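Local coordinates for lectin (Trichosanthes anguina, PDB 4HR6), which binds galactosides through its beta-trefoil lectin chain, which belongs to a nontoxic three-chain homologue of type II ribosome-inactivating proteins, at residues Gln171-Tyr176 against Ile181-Asn186. Numbering follows the deposited sequence.
Sequences QSWALY and IRVDDN
Ser172 and Asp184 are joined twice, once through side chains and once through backbone. Ser172 OG donates to Asp184 OD2 at 2.8 Å, arriving from above the carboxylate plane, while Asp184 N gives a bent bond of 3.2 Å to Ser172 O (140° at the hydrogen). The hydroxyl can turn to the acid because OG lies opposite the backbone N. The carboxylate also forms salt bridges with Arg169 through OD2 and Arg187 through OD1, and a water donates to Ser172 O.

Further along, Ala174 and Arg182 form the hydrogen-bonded pair of an antiparallel hairpin: Ala174 N to Arg182 O and Arg182 N to Ala174 O both measure 2.8 Å and are nearly straight. On the face bearing these two residues, the extended Arg182 side chain runs across one face of the Tyr176 ring. Its CD sits 3.8 Å from the ring centroid in a CH-pi contact. Beyond it the guanidinium stacks flat, the planes only 12° apart, and its CZ, 4.3 Å from the Tyr176 centroid and 17° off the ring normal, makes a cation-pi contact. Thr180, Asp178 and the Arg187 carbonyl hold the guanidinium nitrogens, and Tyr176 OH bonds to Arg187.

Leu175 and Ile181 share the other face. Ile181 CG2 touches Trp173 CE3 (4.0 Å) and, more loosely, Leu175 CD1 (4.3 Å). Trp173 and Val183 diverge from the backbone yet meet obliquely, CZ3 to CG2, at 3.7 Å. The indole NE1 is hydrogen-bonded to the Leu150 carbonyl.

Strand 173-175 also pairs with strand 138-143 in the second ricin-type beta-trefoil unit, where both segments lie. The hydrocarbon of Trp173, Leu175 and Ile181 packs with Ile142, Val191 and Phe219, probably as part of the trefoil core, and the stacked arginine and the shared carboxylate probably spread their opposite charges over several partners.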
ATOM      1  N   GLN C 171      -7.973   4.115 -19.008  1.00 49.33           N
ATOM      2  CA  GLN C 171      -8.037   4.140 -17.546  1.00 50.94           C
ATOM      3  C   GLN C 171      -6.907   3.335 -16.890  1.00 49.37           C
ATOM      4  O   GLN C 171      -6.879   3.192 -15.668  1.00 47.88           O
ATOM      5  CB  GLN C 171      -9.416   3.640 -17.081  1.00 51.22           C
ATOM      6  CG  GLN C 171     -10.544   4.583 -17.497  1.00 53.23           C
ATOM      7  CD  GLN C 171     -11.868   4.303 -16.810  1.00 54.79           C
ATOM      8  OE1 GLN C 171     -12.088   3.215 -16.280  1.00 52.75           O
ATOM      9  NE2 GLN C 171     -12.770   5.293 -16.825  1.00 52.29           N
ATOM     10  N   SER C 172      -5.966   2.846 -17.699  1.00 46.59           N
ATOM     11  CA  SER C 172      -4.869   2.023 -17.207  1.00 45.03           C
ATOM     12  C   SER C 172      -3.551   2.795 -17.202  1.00 46.89           C
ATOM     13  O   SER C 172      -3.136   3.379 -18.223  1.00 45.90           O
ATOM     14  CB  SER C 172      -4.757   0.737 -18.024  1.00 43.21           C
ATOM     15  OG  SER C 172      -3.610  -0.003 -17.638  1.00 45.81           O
ATOM     16  N   TRP C 173      -2.911   2.793 -16.035  1.00 47.17           N
ATOM     17  CA  TRP C 173      -1.710   3.575 -15.762  1.00 45.64           C
ATOM     18  C   TRP C 173      -0.577   2.672 -15.319  1.00 50.03           C
ATOM     19  O   TRP C 173      -0.799   1.611 -14.702  1.00 48.56           O
ATOM     20  CB  TRP C 173      -2.003   4.605 -14.682  1.00 47.66           C
ATOM     21  CG  TRP C 173      -3.138   5.499 -15.062  1.00 52.04           C
ATOM     22  CD1 TRP C 173      -4.451   5.334 -14.755  1.00 54.19           C
ATOM     23  CD2 TRP C 173      -3.056   6.681 -15.862  1.00 55.29           C
ATOM     24  NE1 TRP C 173      -5.202   6.352 -15.299  1.00 56.39           N
ATOM     25  CE2 TRP C 173      -4.367   7.193 -15.988  1.00 57.40           C
ATOM     26  CE3 TRP C 173      -2.002   7.359 -16.487  1.00 54.42           C
ATOM     27  CZ2 TRP C 173      -4.650   8.356 -16.713  1.00 56.35           C
ATOM     28  CZ3 TRP C 173      -2.281   8.519 -17.198  1.00 55.36           C
ATOM     29  CH2 TRP C 173      -3.596   9.003 -17.308  1.00 56.39           C
ATOM     30  N   ALA C 174       0.642   3.091 -15.635  1.00 44.46           N
ATOM     31  CA  ALA C 174       1.822   2.337 -15.295  1.00 42.17           C
ATOM     32  C   ALA C 174       2.686   3.175 -14.380  1.00 43.00           C
ATOM     33  O   ALA C 174       3.086   4.285 -14.740  1.00 40.12           O
ATOM     34  CB  ALA C 174       2.577   1.955 -16.547  1.00 44.42           C
ATOM     35  N   LEU C 175       2.950   2.637 -13.186  1.00 41.66           N
ATOM     36  CA  LEU C 175       3.761   3.310 -12.178  1.00 41.86           C
ATOM     37  C   LEU C 175       5.215   2.826 -12.260  1.00 42.25           C
ATOM     38  O   LEU C 175       5.511   1.652 -12.034  1.00 42.75           O
ATOM     39  CB  LEU C 175       3.195   3.061 -10.787  1.00 44.05           C
ATOM     40  CG  LEU C 175       1.920   3.811 -10.382  1.00 46.91           C
ATOM     41  CD1 LEU C 175       0.814   3.711 -11.425  1.00 47.67           C
ATOM     42  CD2 LEU C 175       1.428   3.267  -9.052  1.00 47.04           C
ATOM     43  N   TYR C 176       6.114   3.747 -12.583  1.00 43.00           N
ATOM     44  CA  TYR C 176       7.517   3.416 -12.839  1.00 43.45           C
ATOM     45  C   TYR C 176       8.355   3.681 -11.603  1.00 40.48           C
ATOM     46  O   TYR C 176       7.988   4.498 -10.748  1.00 37.10           O
ATOM     47  CB  TYR C 176       8.061   4.231 -14.040  1.00 44.04           C
ATOM     48  CG  TYR C 176       7.844   3.574 -15.384  1.00 42.57           C
ATOM     49  CD1 TYR C 176       6.568   3.314 -15.846  1.00 44.26           C
ATOM     50  CD2 TYR C 176       8.924   3.216 -16.200  1.00 44.34           C
ATOM     51  CE1 TYR C 176       6.348   2.700 -17.065  1.00 42.52           C
ATOM     52  CE2 TYR C 176       8.714   2.600 -17.426  1.00 45.28           C
ATOM     53  CZ  TYR C 176       7.418   2.347 -17.851  1.00 46.41           C
ATOM     54  OH  TYR C 176       7.179   1.738 -19.061  1.00 47.71           O
ATOM     55  N   ILE C 181       4.130   8.420 -13.387  1.00 38.88           N
ATOM     56  CA  ILE C 181       2.876   7.764 -13.718  1.00 40.76           C
ATOM     57  C   ILE C 181       2.651   7.920 -15.208  1.00 40.39           C
ATOM     58  O   ILE C 181       2.511   9.029 -15.698  1.00 40.82           O
ATOM     59  CB  ILE C 181       1.701   8.383 -12.946  1.00 39.95           C
ATOM     60  CG1 ILE C 181       1.996   8.336 -11.446  1.00 40.35           C
ATOM     61  CG2 ILE C 181       0.421   7.622 -13.287  1.00 39.93           C
ATOM     62  CD1 ILE C 181       0.986   9.056 -10.571  1.00 41.30           C
ATOM     63  N   ARG C 182       2.628   6.805 -15.919  1.00 42.10           N
ATOM     64  CA  ARG C 182       2.625   6.818 -17.364  1.00 42.62           C
ATOM     65  C   ARG C 182       1.378   6.209 -17.975  1.00 47.43           C
ATOM     66  O   ARG C 182       0.760   5.311 -17.402  1.00 45.77           O
ATOM     67  CB  ARG C 182       3.846   6.069 -17.887  1.00 42.27           C
ATOM     68  CG  ARG C 182       5.132   6.643 -17.340  1.00 42.95           C
ATOM     69  CD  ARG C 182       6.336   6.207 -18.131  1.00 41.79           C
ATOM     70  NE  ARG C 182       7.542   6.763 -17.517  1.00 47.03           N
ATOM     71  CZ  ARG C 182       8.729   6.828 -18.111  1.00 44.78           C
ATOM     72  NH1 ARG C 182       8.883   6.371 -19.347  1.00 45.74           N
ATOM     73  NH2 ARG C 182       9.759   7.348 -17.464  1.00 42.44           N
ATOM     74  N   VAL C 183       1.039   6.699 -19.169  1.00 45.59           N
ATOM     75  CA  VAL C 183      -0.096   6.203 -19.929  1.00 43.98           C
ATOM     76  C   VAL C 183       0.296   4.804 -20.376  1.00 46.65           C
ATOM     77  O   VAL C 183       1.381   4.595 -20.920  1.00 45.46           O
ATOM     78  CB  VAL C 183      -0.432   7.132 -21.126  1.00 43.75           C
ATOM     79  CG1 VAL C 183      -1.574   6.572 -21.951  1.00 44.11           C
ATOM     80  CG2 VAL C 183      -0.797   8.523 -20.616  1.00 44.05           C
ATOM     81  N   ASP C 184      -0.574   3.841 -20.114  1.00 47.55           N
ATOM     82  CA  ASP C 184      -0.202   2.447 -20.261  1.00 52.72           C
ATOM     83  C   ASP C 184       0.074   2.129 -21.722  1.00 55.40           C
ATOM     84  O   ASP C 184       1.071   1.479 -22.033  1.00 56.25           O
ATOM     85  CB  ASP C 184      -1.302   1.541 -19.691  1.00 52.41           C
ATOM     86  CG  ASP C 184      -0.937   0.076 -19.723  1.00 51.70           C
ATOM     87  OD1 ASP C 184       0.265  -0.259 -19.760  1.00 54.20           O
ATOM     88  OD2 ASP C 184      -1.864  -0.746 -19.684  1.00 54.02           O
ATOM     89  N   ASP C 185      -0.801   2.608 -22.605  1.00 59.31           N
ATOM     90  CA  ASP C 185      -0.646   2.420 -24.054  1.00 59.56           C
ATOM     91  C   ASP C 185       0.501   3.233 -24.672  1.00 57.90           C
ATOM     92  O   ASP C 185       0.945   2.912 -25.771  1.00 56.63           O
ATOM     93  CB  ASP C 185      -1.953   2.748 -24.789  1.00 62.48           C
ATOM     94  CG  ASP C 185      -2.959   1.594 -24.759  1.00 69.51           C
ATOM     95  OD1 ASP C 185      -2.650   0.507 -24.218  1.00 67.04           O
ATOM     96  OD2 ASP C 185      -4.073   1.781 -25.291  1.00 76.62           O
ATOM     97  N   ASN C 186       0.973   4.267 -23.976  1.00 56.32           N
ATOM     98  CA  ASN C 186       2.086   5.092 -24.469  1.00 58.60           C
ATOM     99  C   ASN C 186       3.052   5.518 -23.355  1.00 52.75           C
ATOM    100  O   ASN C 186       2.812   6.494 -22.651  1.00 46.62           O
ATOM    101  CB  ASN C 186       1.525   6.327 -25.193  1.00 59.90           C
ATOM    102  CG  ASN C 186       2.563   7.050 -26.038  1.00 61.58           C
ATOM    103  OD1 ASN C 186       3.770   6.877 -25.866  1.00 60.44           O
ATOM    104  ND2 ASN C 186       2.085   7.872 -26.965  1.00 61.77           N
TER
HETATM  105  O   HOH W   1      -3.497   4.131 -21.349  1.00 51.64           O